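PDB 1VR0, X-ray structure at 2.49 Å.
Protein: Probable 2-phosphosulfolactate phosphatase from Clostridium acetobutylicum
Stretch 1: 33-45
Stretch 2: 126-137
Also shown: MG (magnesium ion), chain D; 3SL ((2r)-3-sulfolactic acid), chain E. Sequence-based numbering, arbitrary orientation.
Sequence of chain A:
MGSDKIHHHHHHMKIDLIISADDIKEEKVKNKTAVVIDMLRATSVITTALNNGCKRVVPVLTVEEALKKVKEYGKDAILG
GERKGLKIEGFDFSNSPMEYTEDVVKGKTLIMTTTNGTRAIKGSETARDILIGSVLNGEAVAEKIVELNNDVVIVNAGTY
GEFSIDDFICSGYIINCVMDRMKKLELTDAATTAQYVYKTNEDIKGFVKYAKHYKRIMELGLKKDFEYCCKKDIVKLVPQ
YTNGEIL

Stretch 1 33-45: TAVVIDMLRATSV
Stretch 2, residues 126-137: TARDILIGSVLN

Two parallel strands, 33-37 and one starting at Asp129, lie side by side with their N-to-C directions 29° apart, although touching residues are never closer than 89 positions in sequence. Register is one to one: Thr33 beside Asp129, Ala34 beside Ile130, Val35 beside Leu131 and Val36 beside Ile132, with CA-CA spacings of 4.9, 4.8, 4.7 and 5.2 Å. Backbone torsions are extended throughout, from -85/111 at Thr33 to -125/156 at Gly133.

The ladder follows the parallel rule, in which every second residue of one strand gives its NH and CO to residues flanking its partner. Ala34 N donates to Asp129 O (2.8 Å) and Ala34 O accepts from Leu131 N (2.7 Å); Val36 N then donates to Leu131 O (2.9 Å) and Val36 O accepts from Gly133 N (2.9 Å). Angles at hydrogen of 156-172° make all four nearly straight. CA-H groups add softer contacts to the same acceptors, as in Ile130 CA to Ala34 O, 3.5 Å.

Gly133 O continues the pattern by other means. Its donor is a side chain: Thr43 OG1, from the first turn of the helix after the strand, gives its proton to Gly133 O at 2.9 Å. The same OG1 accepts from Asp38 N (2.9 Å), so one hydroxyl, with chi1 p, ties Asp38, just past the first strand, and the helix start to the Gly133 carbonyl. Thr43 N is satisfied by Asp38 O at 3.0 Å. Glycine suits position 133 sterically, since an ideal CB there would sit 3.1 Å from Val35 CG1.

Side chains alternate between the faces. On one, Val35 (t) meets Leu131 (m, t), CG2 to CD1 at 4.2 Å, while Thr33 CG2 lies 3.8 Å from Leu131 CD1. At the polar start of this face a water donates to both Thr33 OG1 (2.7 Å) and Asp129 OD2 (2.6 Å), bridging two m rotamers that do not bond directly. On the other face, Ala34 CB touches Ala127 CB (3.7 Å), Val36 CG2 touches Ile130 CG2 (3.9 Å), and Ile132 CG2 reaches Thr43 CG2 (3.7 Å).

Beyond the strands, Ser44 (m) donates through OG to Met39 O at 2.7 Å, and that OG accepts from a water at 2.8 Å; the water in turn takes a weak bond from Val135 N at 2.9 Å. Met39, present as selenomethionine (p, t, m), sets CE 3.8 Å from Val135 CG2, and Ser44 CB lies 3.9 Å from Leu136 CD1. Asn137 (p) turns back on its own stretch, ND2 donating to Ile132 O at 3.1 Å and OD1 accepting a weak bond from Ser134 N at 2.9 Å.

The loop between strand and helix serves the ligands. Asp38 (t), pointing away from the second stretch, binds magnesium through OD1 at 2.1 Å, and Arg41, after a cis peptide, donates from NH1 to sulfolactate O3S at 3.0 Å.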

# COMPACT_ATOMS: atom_id res chain seq x y z
N THR A 33 0.39 7.40 17.74
CA THR A 33 1.35 6.38 18.14
C THR A 33 1.85 5.77 16.84
O THR A 33 1.09 5.12 16.12
CB THR A 33 0.69 5.29 19.02
OG1 THR A 33 0.23 5.85 20.25
CG2 THR A 33 1.63 4.18 19.34
N ALA A 34 3.11 6.02 16.50
CA ALA A 34 3.72 5.42 15.29
C ALA A 34 4.53 4.18 15.66
O ALA A 34 5.32 4.21 16.59
CB ALA A 34 4.60 6.40 14.57
N VAL A 35 4.33 3.10 14.94
CA VAL A 35 5.07 1.89 15.17
C VAL A 35 5.92 1.62 13.93
O VAL A 35 5.38 1.39 12.86
CB VAL A 35 4.12 0.73 15.41
CG1 VAL A 35 4.90 -0.58 15.58
CG2 VAL A 35 3.22 1.01 16.63
N VAL A 36 7.23 1.68 14.06
CA VAL A 36 8.09 1.49 12.91
C VAL A 36 8.51 0.01 12.81
O VAL A 36 8.94 -0.61 13.80
CB VAL A 36 9.30 2.40 12.96
CG1 VAL A 36 10.18 2.13 11.78
CG2 VAL A 36 8.87 3.86 12.99
N ILE A 37 8.38 -0.54 11.61
CA ILE A 37 8.73 -1.94 11.35
C ILE A 37 9.72 -2.10 10.20
O ILE A 37 9.49 -1.66 9.09
CB ILE A 37 7.45 -2.77 11.13
CG1 ILE A 37 6.66 -2.79 12.44
CG2 ILE A 37 7.77 -4.19 10.76
CD1 ILE A 37 5.24 -3.22 12.26
N ASP A 38 10.86 -2.72 10.51
CA ASP A 38 11.80 -3.19 9.47
C ASP A 38 12.33 -4.56 9.97
O ASP A 38 13.45 -4.67 10.46
CB ASP A 38 12.95 -2.18 9.28
CG ASP A 38 13.84 -2.51 8.10
OD1 ASP A 38 13.31 -2.86 7.04
OD2 ASP A 38 15.09 -2.41 8.18
N MSE A 39 11.51 -5.60 9.87
CA MSE A 39 11.81 -6.83 10.62
C MSE A 39 13.03 -7.59 10.11
O MSE A 39 13.67 -8.35 10.87
CB MSE A 39 10.60 -7.77 10.68
CG MSE A 39 10.10 -8.18 9.34
SE MSE A 39 9.11 -9.90 9.34
CE MSE A 39 10.45 -11.02 10.24
N LEU A 40 13.36 -7.38 8.84
CA LEU A 40 14.54 -8.03 8.27
C LEU A 40 15.42 -6.94 7.75
O LEU A 40 15.44 -6.71 6.52
CB LEU A 40 14.14 -8.97 7.12
CG LEU A 40 13.48 -10.25 7.62
CD1 LEU A 40 12.90 -11.11 6.48
CD2 LEU A 40 14.42 -11.07 8.46
N ARG A 41 16.21 -6.28 8.62
CA ARG A 41 16.51 -6.70 10.00
C ARG A 41 16.61 -5.57 11.02
O ARG A 41 16.72 -5.86 12.22
CB ARG A 41 17.84 -7.47 10.05
CG ARG A 41 17.86 -8.80 9.29
CD ARG A 41 19.28 -9.30 9.09
NE ARG A 41 20.04 -8.48 8.13
CZ ARG A 41 21.36 -8.51 7.97
NH1 ARG A 41 21.94 -7.73 7.08
NH2 ARG A 41 22.11 -9.33 8.68
N ALA A 42 16.55 -4.31 10.59
CA ALA A 42 16.86 -3.16 11.49
C ALA A 42 16.09 -3.11 12.81
O ALA A 42 16.70 -2.90 13.84
CB ALA A 42 16.72 -1.83 10.77
N THR A 43 14.77 -3.28 12.80
CA THR A 43 14.03 -3.20 14.04
C THR A 43 14.16 -4.46 14.86
O THR A 43 13.93 -4.43 16.07
CB THR A 43 12.56 -2.87 13.86
OG1 THR A 43 11.94 -3.78 12.96
CG2 THR A 43 12.44 -1.48 13.33
N SER A 44 14.53 -5.58 14.23
CA SER A 44 14.88 -6.79 14.97
C SER A 44 16.22 -6.61 15.68
O SER A 44 16.39 -7.09 16.80
CB SER A 44 14.92 -8.00 14.04
OG SER A 44 13.61 -8.22 13.54
N VAL A 45 17.14 -5.89 15.03
CA VAL A 45 18.40 -5.54 15.65
C VAL A 45 18.18 -4.59 16.84
O VAL A 45 18.58 -4.85 17.96
CB VAL A 45 19.38 -4.91 14.64
CG1 VAL A 45 20.45 -4.19 15.37
CG2 VAL A 45 19.99 -5.97 13.71
N THR A 126 7.23 13.37 13.70
CA THR A 126 6.14 14.21 14.19
C THR A 126 5.12 13.46 15.03
O THR A 126 4.15 14.07 15.48
CB THR A 126 5.43 14.92 13.02
OG1 THR A 126 5.07 13.94 12.01
CG2 THR A 126 6.34 15.99 12.43
N ALA A 127 5.30 12.14 15.19
CA ALA A 127 4.34 11.34 15.95
C ALA A 127 4.45 11.70 17.41
O ALA A 127 5.50 12.17 17.85
CB ALA A 127 4.62 9.87 15.76
N ARG A 128 3.38 11.48 18.18
CA ARG A 128 3.45 11.67 19.62
C ARG A 128 4.42 10.67 20.27
O ARG A 128 5.19 11.03 21.16
CB ARG A 128 2.08 11.55 20.27
CG ARG A 128 2.10 11.89 21.77
CD ARG A 128 0.78 11.58 22.40
NE ARG A 128 -0.25 12.51 21.97
CZ ARG A 128 -1.55 12.35 22.21
NH1 ARG A 128 -2.00 11.28 22.86
NH2 ARG A 128 -2.40 13.27 21.76
N ASP A 129 4.33 9.40 19.86
CA ASP A 129 5.22 8.36 20.36
C ASP A 129 5.67 7.55 19.19
O ASP A 129 4.83 7.09 18.44
CB ASP A 129 4.49 7.43 21.32
CG ASP A 129 4.11 8.11 22.62
OD1 ASP A 129 5.03 8.37 23.41
OD2 ASP A 129 2.90 8.39 22.85
N ILE A 130 6.99 7.37 19.03
CA ILE A 130 7.53 6.44 18.04
C ILE A 130 8.00 5.14 18.72
O ILE A 130 8.98 5.13 19.44
CB ILE A 130 8.72 7.00 17.26
CG1 ILE A 130 8.34 8.26 16.48
CG2 ILE A 130 9.27 5.91 16.30
CD1 ILE A 130 8.61 9.51 17.21
N LEU A 131 7.31 4.05 18.44
CA LEU A 131 7.66 2.73 18.96
C LEU A 131 8.43 1.91 17.95
O LEU A 131 8.24 2.05 16.76
CB LEU A 131 6.40 1.95 19.33
CG LEU A 131 5.45 2.64 20.30
CD1 LEU A 131 4.25 1.73 20.59
CD2 LEU A 131 6.15 3.03 21.62
N ILE A 132 9.28 1.03 18.42
CA ILE A 132 10.03 0.17 17.52
C ILE A 132 9.46 -1.22 17.63
O ILE A 132 9.45 -1.77 18.71
CB ILE A 132 11.52 0.12 17.87
CG1 ILE A 132 12.12 1.54 17.84
CG2 ILE A 132 12.22 -0.80 16.93
CD1 ILE A 132 11.88 2.33 16.54
N GLY A 133 9.00 -1.76 16.51
CA GLY A 133 8.33 -3.05 16.52
C GLY A 133 8.92 -4.07 15.59
O GLY A 133 9.58 -3.74 14.60
N SER A 134 8.69 -5.33 15.93
CA SER A 134 9.23 -6.46 15.18
C SER A 134 8.40 -7.64 15.58
O SER A 134 7.58 -7.55 16.52
CB SER A 134 10.69 -6.68 15.59
OG SER A 134 10.83 -7.00 16.98
N VAL A 135 8.64 -8.77 14.94
CA VAL A 135 7.98 -10.02 15.39
C VAL A 135 8.38 -10.35 16.82
O VAL A 135 7.56 -10.82 17.62
CB VAL A 135 8.31 -11.23 14.45
CG1 VAL A 135 7.56 -12.49 14.87
CG2 VAL A 135 7.93 -10.90 13.05
N LEU A 136 9.64 -10.09 17.14
CA LEU A 136 10.21 -10.47 18.43
C LEU A 136 9.50 -9.81 19.60
O LEU A 136 9.38 -10.43 20.64
CB LEU A 136 11.68 -10.08 18.48
CG LEU A 136 12.60 -10.66 17.42
CD1 LEU A 136 13.86 -9.81 17.33
CD2 LEU A 136 12.89 -12.11 17.75
N ASN A 137 9.07 -8.56 19.44
CA ASN A 137 8.37 -7.85 20.52
C ASN A 137 6.93 -7.44 20.18
O ASN A 137 6.38 -6.53 20.80
CB ASN A 137 9.19 -6.65 21.00
CG ASN A 137 9.24 -5.51 20.01
OD1 ASN A 137 8.89 -5.68 18.85
ND2 ASN A 137 9.65 -4.34 20.47
MG MG D . 12.05 -3.71 5.51
O11 3SL E . 18.85 -4.67 1.40
C1 3SL E . 19.13 -5.45 2.33
O12 3SL E . 19.42 -6.67 2.20
C2 3SL E . 19.12 -4.87 3.69
O2 3SL E . 17.99 -4.00 3.76
C3 3SL E . 19.06 -6.01 4.68
S 3SL E . 18.79 -5.48 6.23
O3S 3SL E . 20.06 -5.44 6.98
O1S 3SL E . 17.92 -4.25 6.32
O2S 3SL E . 18.07 -6.54 6.94
O HOH W 1 0.73 8.20 21.42
O HOH W 2 12.05 -5.85 6.87
O HOH W 3 11.29 -9.66 14.14
O HOH W 4 12.46 -5.43 3.78